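Local coordinates for protein neurotoxin (Clostridium botulinum, PDB 1ZB7) that acts as a zinc endopeptidase in the host cytosol, cleaving synaptobrevins VAMP1, VAMP2 and VAMP3, in VAMP2 at an Ala-Ala bond and probably at equivalent bonds in the others, at residues P117-A122 and A134-N139; D127-N132 and N304-A309; R218-D223 and G410-V415; K381-L386 and A419-S424. All coordinates share one frame; numbering follows the deposited sequence.

Interaction 1 of 4, residues P117-A122 and A134-N139; sequences PYLGNA and ANVSIN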
loop_
_atom_site.group_PDB
_atom_site.type_symbol
_atom_site.label_atom_id
_atom_site.label_comp_id
_atom_site.label_asym_id
_atom_site.label_seq_id
_atom_site.Cartn_x
_atom_site.Cartn_y
_atom_site.Cartn_z
ATOM N N PRO A 117 16.845 -13.327 -25.344
ATOM C CA PRO A 117 17.819 -13.465 -24.257
ATOM C C PRO A 117 19.260 -13.584 -24.788
ATOM O O PRO A 117 19.501 -14.079 -25.910
ATOM C CB PRO A 117 17.385 -14.744 -23.505
ATOM C CG PRO A 117 16.139 -15.209 -24.224
ATOM C CD PRO A 117 15.760 -14.317 -25.290
ATOM N N TYR A 118 20.196 -13.022 -24.024
ATOM C CA TYR A 118 21.584 -13.208 -24.250
ATOM C C TYR A 118 21.930 -14.692 -24.177
ATOM O O TYR A 118 21.425 -15.447 -23.333
ATOM C CB TYR A 118 22.374 -12.354 -23.257
ATOM C CG TYR A 118 23.877 -12.281 -23.544
ATOM C CD1 TYR A 118 24.380 -11.285 -24.380
ATOM C CD2 TYR A 118 24.765 -13.213 -23.004
ATOM C CE1 TYR A 118 25.790 -11.201 -24.670
ATOM C CE2 TYR A 118 26.187 -13.136 -23.303
ATOM C CZ TYR A 118 26.659 -12.124 -24.148
ATOM O OH TYR A 118 27.973 -12.016 -24.515
ATOM N N LEU A 119 22.784 -15.138 -25.102
ATOM C CA LEU A 119 23.387 -16.504 -25.078
ATOM C C LEU A 119 24.415 -16.719 -23.953
ATOM O O LEU A 119 25.597 -16.840 -24.178
ATOM C CB LEU A 119 23.962 -16.839 -26.442
ATOM C CG LEU A 119 23.078 -16.589 -27.643
ATOM C CD1 LEU A 119 23.712 -17.062 -28.864
ATOM C CD2 LEU A 119 21.648 -17.269 -27.523
ATOM N N GLY A 120 23.943 -16.754 -22.722
ATOM C CA GLY A 120 24.797 -16.977 -21.579
ATOM C C GLY A 120 24.177 -16.451 -20.305
ATOM O O GLY A 120 23.071 -15.998 -20.291
ATOM N N ASN A 121 24.945 -16.470 -19.224
ATOM C CA ASN A 121 24.530 -15.990 -17.895
ATOM C C ASN A 121 25.805 -15.833 -17.108
ATOM O O ASN A 121 26.834 -16.068 -17.638
ATOM C CB ASN A 121 23.555 -16.929 -17.174
ATOM C CG ASN A 121 24.010 -18.377 -17.141
ATOM O OD1 ASN A 121 25.081 -18.685 -16.675
ATOM N ND2 ASN A 121 23.137 -19.275 -17.557
ATOM N N ALA A 122 25.699 -15.396 -15.856
ATOM C CA ALA A 122 26.847 -15.136 -14.980
ATOM C C ALA A 122 27.846 -16.246 -14.949
ATOM O O ALA A 122 28.986 -15.992 -14.725
ATOM C CB ALA A 122 26.352 -14.865 -13.502
ATOM N N ALA A 134 19.867 -22.915 -19.501
ATOM C CA ALA A 134 18.457 -23.044 -19.133
ATOM C C ALA A 134 17.716 -21.735 -19.290
ATOM O O ALA A 134 16.523 -21.766 -19.588
ATOM C CB ALA A 134 18.322 -23.580 -17.696
ATOM N N ASN A 135 18.420 -20.598 -19.181
ATOM C CA ASN A 135 17.760 -19.311 -19.469
ATOM C C ASN A 135 17.537 -19.026 -20.971
ATOM O O ASN A 135 16.920 -18.000 -21.327
ATOM C CB ASN A 135 18.488 -18.099 -18.810
ATOM C CG ASN A 135 19.943 -17.988 -19.146
ATOM O OD1 ASN A 135 20.736 -18.907 -18.864
ATOM N ND2 ASN A 135 20.357 -16.809 -19.678
ATOM N N VAL A 136 18.109 -19.863 -21.836
ATOM C CA VAL A 136 18.057 -19.622 -23.246
ATOM C C VAL A 136 17.185 -20.650 -24.054
ATOM O O VAL A 136 16.361 -20.235 -24.886
ATOM C CB VAL A 136 19.494 -19.505 -23.882
ATOM C CG1 VAL A 136 19.390 -19.492 -25.401
ATOM C CG2 VAL A 136 20.225 -18.211 -23.432
ATOM N N SER A 137 17.451 -21.933 -23.813
ATOM C CA SER A 137 17.018 -23.101 -24.602
ATOM C C SER A 137 16.194 -24.151 -23.797
ATOM O O SER A 137 16.471 -24.437 -22.625
ATOM C CB SER A 137 18.192 -23.860 -25.229
ATOM O OG SER A 137 18.898 -23.067 -26.241
ATOM N N ILE A 138 15.180 -24.683 -24.474
ATOM C CA ILE A 138 14.390 -25.861 -24.081
ATOM C C ILE A 138 14.583 -26.976 -25.093
ATOM O O ILE A 138 15.199 -26.800 -26.139
ATOM C CB ILE A 138 12.864 -25.507 -23.972
ATOM C CG1 ILE A 138 12.246 -25.011 -25.298
ATOM C CG2 ILE A 138 12.709 -24.411 -22.942
ATOM C CD1 ILE A 138 10.677 -24.968 -25.255
ATOM N N ASN A 139 14.065 -28.145 -24.761
ATOM C CA ASN A 139 14.083 -29.303 -25.655
ATOM C C ASN A 139 12.825 -29.302 -26.527
ATOM O O ASN A 139 11.698 -29.143 -26.047
ATOM C CB ASN A 139 14.017 -30.594 -24.899
ATOM C CG ASN A 139 15.262 -30.899 -24.066
ATOM O OD1 ASN A 139 16.380 -30.744 -24.496
ATOM N ND2 ASN A 139 15.019 -31.430 -22.850
#
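Asn135 joins the two segments through both ends of its side-chain amide. Its ND2 donates to Gly120 O (2.9 Å) with a nearly straight N-H (168°), approaching from above the carbonyl plane, while its OD1 accepts from Asn121 ND2 at 2.8 Å. Each donated N-H points at its acceptor within its own amide plane, and the two amides lie 42° apart. Two anchors thus fix the rotation of the buried Asn135 amide, and asparagine suits the place because it can give and take at once. The OD1 of Asn121 is occupied by Ser123 OG. Gly120 adopts backbone angles that would press a beta carbon against the preceding carbonyl oxygen, so glycine fits here.

Val136, the next residue, supplies the apolar half. Its CG1, anti to the backbone N (chi1 170°), reaches Leu119 CD2 at 3.8 Å, the two side chains crossing at about a right angle, and CG2 lies against the Tyr118 carbonyl and Leu119 CA. Pro117 rests its CB 3.9 Å from Asn135 O.

This buried packing joins the loop after helix 103-114 to the approach of strand 137-142. Met155 of strand 150-155 touches both Leu119 and Val136, and Tyr118 leans on helix 282-303.

Interaction 2 of 4, residues D127-N132 and N304-A309; sequences DKFAAN and NIVSSA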
loop_
_atom_site.group_PDB
_atom_site.type_symbol
_atom_site.label_atom_id
_atom_site.label_comp_id
_atom_site.label_asym_id
_atom_site.label_seq_id
_atom_site.Cartn_x
_atom_site.Cartn_y
_atom_site.Cartn_z
ATOM N N ASP A 127 33.920 -14.633 -22.780
ATOM C CA ASP A 127 34.388 -14.705 -24.122
ATOM C C ASP A 127 33.640 -15.710 -25.045
ATOM O O ASP A 127 34.010 -15.843 -26.231
ATOM C CB ASP A 127 35.881 -14.869 -24.141
ATOM C CG ASP A 127 36.371 -16.305 -23.831
ATOM O OD1 ASP A 127 35.682 -17.089 -23.165
ATOM O OD2 ASP A 127 37.565 -16.600 -24.195
ATOM N N LYS A 128 32.597 -16.336 -24.502
ATOM C CA LYS A 128 31.714 -17.207 -25.301
ATOM C C LYS A 128 30.180 -16.908 -25.267
ATOM O O LYS A 128 29.706 -16.197 -24.412
ATOM C CB LYS A 128 31.918 -18.685 -24.962
ATOM C CG LYS A 128 33.062 -19.277 -25.641
ATOM C CD LYS A 128 33.367 -20.677 -25.174
ATOM C CE LYS A 128 34.696 -21.190 -25.701
ATOM N NZ LYS A 128 34.439 -22.163 -26.852
ATOM N N PHE A 129 29.527 -17.297 -26.364
ATOM C CA PHE A 129 28.193 -17.496 -26.437
ATOM C C PHE A 129 27.916 -18.994 -26.059
ATOM O O PHE A 129 28.658 -19.911 -26.493
ATOM C CB PHE A 129 27.599 -17.183 -27.796
ATOM C CG PHE A 129 27.510 -15.669 -28.164
ATOM C CD1 PHE A 129 27.162 -14.705 -27.223
ATOM C CD2 PHE A 129 27.665 -15.264 -29.480
ATOM C CE1 PHE A 129 26.976 -13.356 -27.603
ATOM C CE2 PHE A 129 27.466 -13.939 -29.846
ATOM C CZ PHE A 129 27.210 -12.985 -28.958
ATOM N N ALA A 130 26.870 -19.189 -25.274
ATOM C CA ALA A 130 26.421 -20.492 -24.813
ATOM C C ALA A 130 24.868 -20.506 -24.969
ATOM O O ALA A 130 24.191 -19.872 -24.223
ATOM C CB ALA A 130 26.848 -20.709 -23.313
ATOM N N ALA A 131 24.354 -21.161 -25.993
ATOM C CA ALA A 131 22.921 -21.325 -26.224
ATOM C C ALA A 131 22.333 -22.445 -25.398
ATOM O O ALA A 131 21.148 -22.484 -25.152
ATOM C CB ALA A 131 22.676 -21.584 -27.685
ATOM N N ASN A 132 23.166 -23.355 -24.954
ATOM C CA ASN A 132 22.711 -24.562 -24.353
ATOM C C ASN A 132 22.544 -24.395 -22.862
ATOM O O ASN A 132 23.064 -25.221 -22.098
ATOM C CB ASN A 132 23.736 -25.655 -24.582
ATOM C CG ASN A 132 25.111 -25.266 -23.984
ATOM O OD1 ASN A 132 26.039 -24.662 -24.676
ATOM N ND2 ASN A 132 25.255 -25.576 -22.669
ATOM N N ASN A 304 32.169 -7.340 -26.537
ATOM C CA ASN A 304 33.451 -6.949 -27.027
ATOM C C ASN A 304 34.479 -8.025 -26.901
ATOM O O ASN A 304 35.505 -7.832 -27.362
ATOM C CB ASN A 304 33.932 -5.655 -26.345
ATOM C CG ASN A 304 33.126 -4.472 -26.782
ATOM O OD1 ASN A 304 32.472 -4.557 -27.806
ATOM N ND2 ASN A 304 33.080 -3.414 -25.984
ATOM N N ILE A 305 34.224 -9.107 -26.196
ATOM C CA ILE A 305 35.183 -10.154 -26.033
ATOM C C ILE A 305 34.702 -11.487 -26.460
ATOM O O ILE A 305 35.483 -12.396 -26.400
ATOM C CB ILE A 305 35.786 -10.298 -24.552
ATOM C CG1 ILE A 305 34.759 -10.653 -23.548
ATOM C CG2 ILE A 305 36.653 -9.053 -24.176
ATOM C CD1 ILE A 305 35.344 -10.562 -22.091
ATOM N N VAL A 306 33.468 -11.607 -26.927
ATOM C CA VAL A 306 32.960 -12.879 -27.443
ATOM C C VAL A 306 33.578 -13.163 -28.703
ATOM O O VAL A 306 33.721 -12.283 -29.530
ATOM C CB VAL A 306 31.298 -12.933 -27.606
ATOM C CG1 VAL A 306 30.818 -14.194 -28.411
ATOM C CG2 VAL A 306 30.785 -12.976 -26.321
ATOM N N SER A 307 34.173 -14.333 -28.784
ATOM C CA SER A 307 34.947 -14.741 -30.006
ATOM C C SER A 307 34.516 -16.143 -30.473
ATOM O O SER A 307 34.965 -16.557 -31.520
ATOM C CB SER A 307 36.343 -14.742 -29.644
ATOM O OG SER A 307 36.536 -15.686 -28.658
ATOM N N SER A 308 33.625 -16.829 -29.711
ATOM C CA SER A 308 33.119 -18.098 -30.153
ATOM C C SER A 308 31.957 -18.513 -29.287
ATOM O O SER A 308 31.531 -17.843 -28.335
ATOM C CB SER A 308 34.206 -19.205 -30.174
ATOM O OG SER A 308 34.730 -19.373 -28.844
ATOM N N ALA A 309 31.413 -19.646 -29.664
ATOM C CA ALA A 309 30.301 -20.225 -29.056
ATOM C C ALA A 309 30.700 -21.556 -28.440
ATOM O O ALA A 309 31.602 -22.180 -28.894
ATOM C CB ALA A 309 29.228 -20.420 -30.092
#
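Phe129 and Ala309 pair in a short, weakly bonded two-stranded parallel sheet formed by 128-129 and 308-309. Phe129 N donates to Ser308 O (2.9 Å), and the Phe129 backbone also bonds to Gln310, so the phenylalanine reaches the residues before and after its partner, as parallel pairing requires. At the bridge itself Ala309 CA lies 3.1 Å from Phe129 O, a CA-H...O contact. The Ala309 methyl shares a face with Phe129 CB, 4.3 Å away, so a small residue fits beside the phenylalanine. Nearer the start of both segments, Ser307 N donates to Asp127 O at 3.0 Å.

Lys128 and Ser308 turn to the other face of the pair. The lysine bends at its last torsion (chi4 -103°), which curls NZ back over the neighbouring strand, where it makes weak, long bonds to Ser308 OG and Ala309 O. A lysine and a serine suit this partly exposed face. Asp127 meets the other segment through its CB, 3.4 Å from Ile305 O.

The Phe129 ring faces inward, where Ile316, Tyr319 and Lys320 of helix 316-327 pack on it. Ile316 also touches Val306, whose carbonyl oxygen accepts from Lys320 NZ, so one helix positions both partners of the central apolar contact. A branched valine can cover the ring and still touch the helix: its CG1, anti to the backbone N (chi1 169°), makes a CH-pi contact 3.5 Å from the centroid of the Phe129 ring, only 11° off the ring normal.

Interaction 3 of 4, residues R218-D223 and G410-V415; sequences RAYFAD and GQNKAV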
loop_
_atom_site.group_PDB
_atom_site.type_symbol
_atom_site.label_atom_id
_atom_site.label_comp_id
_atom_site.label_asym_id
_atom_site.label_seq_id
_atom_site.Cartn_x
_atom_site.Cartn_y
_atom_site.Cartn_z
ATOM N N ARG A 218 -19.109 0.495 -6.911
ATOM C CA ARG A 218 -19.461 -0.252 -8.092
ATOM C C ARG A 218 -18.355 -1.263 -8.476
ATOM O O ARG A 218 -17.208 -0.930 -8.524
ATOM C CB ARG A 218 -19.834 0.731 -9.204
ATOM C CG ARG A 218 -20.787 0.197 -10.212
ATOM C CD ARG A 218 -21.868 -0.809 -9.654
ATOM N NE ARG A 218 -23.225 -0.312 -9.379
ATOM C CZ ARG A 218 -24.042 0.154 -10.324
ATOM N NH1 ARG A 218 -23.614 0.285 -11.588
ATOM N NH2 ARG A 218 -25.290 0.544 -9.986
ATOM N N ALA A 219 -18.764 -2.507 -8.698
ATOM C CA ALA A 219 -17.927 -3.620 -8.977
ATOM C C ALA A 219 -17.681 -3.754 -10.489
ATOM O O ALA A 219 -18.618 -3.704 -11.299
ATOM C CB ALA A 219 -18.555 -4.857 -8.411
ATOM N N TYR A 220 -16.410 -3.934 -10.891
ATOM C CA TYR A 220 -16.086 -4.188 -12.281
ATOM C C TYR A 220 -15.174 -5.401 -12.372
ATOM O O TYR A 220 -14.502 -5.782 -11.391
ATOM C CB TYR A 220 -15.400 -3.035 -12.965
ATOM C CG TYR A 220 -16.139 -1.764 -13.077
ATOM C CD1 TYR A 220 -16.642 -1.315 -14.313
ATOM C CD2 TYR A 220 -16.288 -0.951 -11.996
ATOM C CE1 TYR A 220 -17.325 -0.112 -14.433
ATOM C CE2 TYR A 220 -16.983 0.245 -12.088
ATOM C CZ TYR A 220 -17.498 0.675 -13.299
ATOM O OH TYR A 220 -18.215 1.904 -13.321
ATOM N N PHE A 221 -15.150 -5.956 -13.576
ATOM C CA PHE A 221 -14.316 -7.041 -13.951
ATOM C C PHE A 221 -13.302 -6.608 -14.996
ATOM O O PHE A 221 -13.552 -5.672 -15.783
ATOM C CB PHE A 221 -15.092 -8.310 -14.361
ATOM C CG PHE A 221 -16.152 -8.094 -15.401
ATOM C CD1 PHE A 221 -15.832 -8.163 -16.748
ATOM C CD2 PHE A 221 -17.466 -7.871 -15.041
ATOM C CE1 PHE A 221 -16.760 -7.981 -17.690
ATOM C CE2 PHE A 221 -18.416 -7.713 -16.009
ATOM C CZ PHE A 221 -18.063 -7.754 -17.354
ATOM N N ALA A 222 -12.123 -7.236 -14.919
ATOM C CA ALA A 222 -11.014 -6.983 -15.868
ATOM C C ALA A 222 -11.310 -7.450 -17.289
ATOM O O ALA A 222 -12.022 -8.447 -17.519
ATOM C CB ALA A 222 -9.742 -7.588 -15.388
ATOM N N ASP A 223 -10.800 -6.656 -18.245
ATOM C CA ASP A 223 -10.596 -7.117 -19.587
ATOM C C ASP A 223 -9.324 -8.000 -19.628
ATOM O O ASP A 223 -8.249 -7.515 -19.411
ATOM C CB ASP A 223 -10.401 -5.928 -20.522
ATOM C CG ASP A 223 -10.305 -6.339 -22.015
ATOM O OD1 ASP A 223 -9.903 -7.484 -22.359
ATOM O OD2 ASP A 223 -10.743 -5.494 -22.829
ATOM N N GLY A 410 -19.675 -2.081 -20.063
ATOM C CA GLY A 410 -19.464 -3.481 -20.446
ATOM C C GLY A 410 -18.603 -4.264 -19.433
ATOM O O GLY A 410 -18.632 -5.453 -19.425
ATOM N N GLN A 411 -17.845 -3.563 -18.595
ATOM C CA GLN A 411 -17.067 -4.175 -17.493
ATOM C C GLN A 411 -17.784 -4.060 -16.133
ATOM O O GLN A 411 -17.314 -4.548 -15.118
ATOM C CB GLN A 411 -15.697 -3.505 -17.392
ATOM C CG GLN A 411 -14.696 -3.828 -18.562
ATOM C CD GLN A 411 -13.396 -3.075 -18.365
ATOM O OE1 GLN A 411 -13.223 -2.022 -18.918
ATOM N NE2 GLN A 411 -12.552 -3.550 -17.479
ATOM N N ASN A 412 -18.953 -3.455 -16.140
ATOM C CA ASN A 412 -19.704 -3.157 -14.915
ATOM C C ASN A 412 -20.456 -4.404 -14.489
ATOM O O ASN A 412 -21.315 -4.861 -15.199
ATOM C CB ASN A 412 -20.648 -1.977 -15.182
ATOM C CG ASN A 412 -21.298 -1.413 -13.903
ATOM O OD1 ASN A 412 -21.682 -2.153 -13.012
ATOM N ND2 ASN A 412 -21.402 -0.084 -13.830
ATOM N N LYS A 413 -20.132 -4.977 -13.324
ATOM C CA LYS A 413 -20.802 -6.257 -12.966
ATOM C C LYS A 413 -22.353 -6.109 -12.916
ATOM O O LYS A 413 -23.055 -7.104 -13.167
ATOM C CB LYS A 413 -20.379 -6.763 -11.612
ATOM C CG LYS A 413 -19.141 -7.624 -11.475
ATOM C CD LYS A 413 -19.649 -8.839 -10.663
ATOM C CE LYS A 413 -18.752 -9.243 -9.662
ATOM N NZ LYS A 413 -19.497 -10.304 -8.907
ATOM N N ALA A 414 -22.858 -4.930 -12.498
ATOM C CA ALA A 414 -24.333 -4.761 -12.344
ATOM C C ALA A 414 -25.073 -4.593 -13.669
ATOM O O ALA A 414 -26.229 -4.915 -13.721
ATOM C CB ALA A 414 -24.689 -3.615 -11.424
ATOM N N VAL A 415 -24.402 -4.129 -14.721
ATOM C CA VAL A 415 -24.962 -3.859 -16.008
ATOM C C VAL A 415 -24.746 -4.985 -17.017
ATOM O O VAL A 415 -25.616 -5.252 -17.776
ATOM C CB VAL A 415 -24.321 -2.608 -16.593
ATOM C CG1 VAL A 415 -24.720 -2.388 -18.081
ATOM C CG2 VAL A 415 -24.688 -1.429 -15.827
#
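A single beta bridge between Tyr220 and Asn412 docks a loop on strand 215-221, an outermost strand of its four-stranded antiparallel sheet. Two backbone bonds flank it: Phe221 N donates to Gln411 O (3.0 Å), and Lys413 N donates to Ala219 O at 2.8 Å. The Gln411 side chain extends the pattern, its NE2 giving a bond to Phe221 O (2.9 Å) in the carbonyl plane. Glutamine is long enough to act there like another backbone amide, and its OE1 is held by Lys367 N and Asn398 ND2.

The rings of the strand fall on different parts of the loop. Phe221 takes the position between backbone N and carbonyl carbon (chi1 52°), which lays a face of its ring under Gln411; Gln411 CA makes a CH-pi contact 3.9 Å from the ring centroid, while Lys413 CG meets the ring edge. Tyr220 receives Gln411 CB at its ring edge, 3.9 Å from CD1, and its hydroxyl bonds to Gln207 on the adjoining strand.

Farther out, Ala414 CB lies over a face of the Arg218 guanidinium, 4.0 Å from CZ. Arg218 NH1 makes a weak bond to Asn412 OD1, the same oxygen that accepts from Ala414 N (3.1 Å). The second bond closes an Asx turn, a role suited to asparagine's short amide, and it holds Ala414 in place against the guanidinium.

Asp223 then caps the following helix, 224-239, which carries the HExxH sequence typical of zinc metalloproteases of the M27 family.

Interaction 4 of 4, residues K381-L386 and A419-S424; sequences KTEKLL and AYEEIS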
loop_
_atom_site.group_PDB
_atom_site.type_symbol
_atom_site.label_atom_id
_atom_site.label_comp_id
_atom_site.label_asym_id
_atom_site.label_seq_id
_atom_site.Cartn_x
_atom_site.Cartn_y
_atom_site.Cartn_z
ATOM N N LYS A 381 -15.928 -15.792 -13.676
ATOM C CA LYS A 381 -15.615 -16.712 -14.812
ATOM C C LYS A 381 -16.380 -16.119 -15.983
ATOM O O LYS A 381 -17.490 -15.647 -15.829
ATOM C CB LYS A 381 -16.099 -18.152 -14.436
ATOM C CG LYS A 381 -16.130 -19.277 -15.521
ATOM C CD LYS A 381 -14.771 -19.404 -16.123
ATOM C CE LYS A 381 -14.515 -20.649 -17.109
ATOM N NZ LYS A 381 -13.111 -21.110 -16.903
ATOM N N THR A 382 -15.790 -16.087 -17.144
ATOM C CA THR A 382 -16.561 -15.931 -18.363
ATOM C C THR A 382 -16.327 -17.090 -19.277
ATOM O O THR A 382 -15.197 -17.509 -19.487
ATOM C CB THR A 382 -16.320 -14.541 -19.103
ATOM O OG1 THR A 382 -17.043 -14.503 -20.352
ATOM C CG2 THR A 382 -14.903 -14.286 -19.364
ATOM N N GLU A 383 -17.369 -17.554 -19.903
ATOM C CA GLU A 383 -17.325 -18.578 -20.955
ATOM C C GLU A 383 -17.543 -17.946 -22.346
ATOM O O GLU A 383 -17.592 -18.656 -23.305
ATOM C CB GLU A 383 -18.432 -19.622 -20.769
ATOM C CG GLU A 383 -18.369 -20.462 -19.498
ATOM C CD GLU A 383 -17.255 -21.478 -19.463
ATOM O OE1 GLU A 383 -16.352 -21.509 -20.392
ATOM O OE2 GLU A 383 -17.302 -22.267 -18.465
ATOM N N LYS A 384 -17.638 -16.625 -22.433
ATOM C CA LYS A 384 -18.098 -15.937 -23.649
ATOM C C LYS A 384 -17.073 -15.108 -24.437
ATOM O O LYS A 384 -17.462 -14.327 -25.278
ATOM C CB LYS A 384 -19.298 -15.060 -23.243
ATOM C CG LYS A 384 -20.426 -15.953 -22.834
ATOM C CD LYS A 384 -21.755 -15.333 -22.945
ATOM C CE LYS A 384 -22.776 -16.279 -22.312
ATOM N NZ LYS A 384 -23.830 -15.515 -21.709
ATOM N N LEU A 385 -15.779 -15.298 -24.183
ATOM C CA LEU A 385 -14.718 -14.480 -24.780
ATOM C C LEU A 385 -14.590 -14.713 -26.278
ATOM O O LEU A 385 -14.158 -13.824 -27.008
ATOM C CB LEU A 385 -13.357 -14.766 -24.092
ATOM C CG LEU A 385 -13.188 -14.190 -22.676
ATOM C CD1 LEU A 385 -11.848 -14.524 -22.210
ATOM C CD2 LEU A 385 -13.374 -12.680 -22.611
ATOM N N LEU A 386 -14.987 -15.894 -26.740
ATOM C CA LEU A 386 -15.162 -16.167 -28.197
ATOM C C LEU A 386 -16.517 -15.773 -28.812
ATOM O O LEU A 386 -16.719 -16.006 -29.995
ATOM C CB LEU A 386 -14.866 -17.659 -28.541
ATOM C CG LEU A 386 -13.442 -18.109 -28.175
ATOM C CD1 LEU A 386 -13.244 -19.605 -28.438
ATOM C CD2 LEU A 386 -12.363 -17.223 -28.888
ATOM N N ALA A 419 -22.277 -11.275 -19.453
ATOM C CA ALA A 419 -20.894 -11.504 -19.826
ATOM C C ALA A 419 -20.200 -12.588 -18.981
ATOM O O ALA A 419 -19.207 -13.169 -19.405
ATOM C CB ALA A 419 -20.166 -10.214 -19.770
ATOM N N TYR A 420 -20.743 -12.899 -17.807
ATOM C CA TYR A 420 -19.968 -13.657 -16.769
ATOM C C TYR A 420 -20.840 -14.477 -15.910
ATOM O O TYR A 420 -22.003 -14.261 -15.855
ATOM C CB TYR A 420 -19.165 -12.721 -15.835
ATOM C CG TYR A 420 -20.034 -11.956 -14.881
ATOM C CD1 TYR A 420 -20.373 -12.480 -13.620
ATOM C CD2 TYR A 420 -20.495 -10.702 -15.212
ATOM C CE1 TYR A 420 -21.236 -11.761 -12.725
ATOM C CE2 TYR A 420 -21.313 -9.981 -14.353
ATOM C CZ TYR A 420 -21.696 -10.513 -13.136
ATOM O OH TYR A 420 -22.485 -9.737 -12.355
ATOM N N GLU A 421 -20.237 -15.345 -15.125
ATOM C CA GLU A 421 -20.960 -16.001 -14.055
ATOM C C GLU A 421 -20.137 -16.005 -12.761
ATOM O O GLU A 421 -18.879 -16.002 -12.808
ATOM C CB GLU A 421 -21.425 -17.385 -14.588
ATOM C CG GLU A 421 -20.491 -18.523 -14.403
ATOM C CD GLU A 421 -19.745 -19.074 -15.672
ATOM O OE1 GLU A 421 -19.771 -18.511 -16.821
ATOM O OE2 GLU A 421 -19.069 -20.124 -15.459
ATOM N N GLU A 422 -20.821 -15.963 -11.609
ATOM C CA GLU A 422 -20.193 -15.965 -10.294
ATOM C C GLU A 422 -19.621 -17.374 -10.087
ATOM O O GLU A 422 -20.083 -18.306 -10.707
ATOM C CB GLU A 422 -21.140 -15.667 -9.142
ATOM C CG GLU A 422 -21.692 -14.238 -9.064
ATOM C CD GLU A 422 -20.694 -13.127 -8.714
ATOM O OE1 GLU A 422 -19.618 -13.304 -8.086
ATOM O OE2 GLU A 422 -21.052 -11.990 -9.019
ATOM N N ILE A 423 -18.564 -17.485 -9.273
ATOM C CA ILE A 423 -17.890 -18.801 -8.982
ATOM C C ILE A 423 -18.445 -19.373 -7.657
ATOM O O ILE A 423 -18.520 -18.670 -6.682
ATOM C CB ILE A 423 -16.371 -18.620 -8.971
ATOM C CG1 ILE A 423 -15.872 -18.277 -10.374
ATOM C CG2 ILE A 423 -15.630 -19.879 -8.464
ATOM C CD1 ILE A 423 -14.437 -17.643 -10.358
ATOM N N SER A 424 -18.935 -20.609 -7.633
ATOM C CA SER A 424 -19.399 -21.245 -6.376
ATOM C C SER A 424 -18.305 -21.526 -5.365
ATOM O O SER A 424 -17.100 -21.610 -5.685
ATOM C CB SER A 424 -20.137 -22.570 -6.660
ATOM O OG SER A 424 -19.319 -23.521 -7.296
HETATM O O HOH W 1 -20.192 -16.927 -19.097
HETATM O O HOH W 2 -22.449 -15.721 -18.974
#
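The two segments run antiparallel, their touching parts 152° apart in direction, and Lys381 and Glu421 form a hydrogen-bonded pair. Lys381 N donates to Glu421 O (3.1 Å) and Glu421 N to Lys381 O (2.9 Å). Just beyond, Thr382 OG1 donates to Ala419 O at 2.7 Å; by accepting from Lys384 N at 3.0 Å it also closes an ST turn. Threonine suits this bend because one hydroxyl serves both segments; its placement anti to the backbone N (chi1 176°) turns it to Ala419.

On one face Lys381 and Glu421 lie side by side, the glutamate carboxylate against the lysine's methylenes. Lys381 NZ runs past to Ser198 OG and stays 6.2 Å from Glu421 OE2. Ile423 CG1 packs 4.1 Å from Lys381 CB. Glu383 CG lies 3.6 Å from Glu421 OE1, and the two carboxylate planes are 22° apart.

A water accepts from Glu383 N and donates to Glu421 OE1, tying that carboxylate to the opposite backbone. With Glu383 OE2 only 4.1 Å from Glu421 OE2, the like charges would be expected to disfavour full ionisation of both, unless solvent screens them.

In the fold
The four contacts form two touching pairs on opposite sides of the chain's centre. Interactions 1 and 2 meet where Leu119 O and Ala130 N are 2.9 Å apart, a probable hydrogen bond; interaction 1 is wholly buried and combines side-chain amide bonds with valine packing, whereas interaction 2, farther out, relies on parallel backbone pairing with a buried aromatic underside. Interaction 3 docks a loop on edge strand 215-221, and interaction 4 pairs the opposite edge strand 421-422 of the same sheet with 377-381; Phe221 of the first packs on Tyr420 of the second, whose hydroxyl reaches Lys413 O. Both are partly buried, but rings and amides dominate interaction 3, while charged groups and water mark interaction 4.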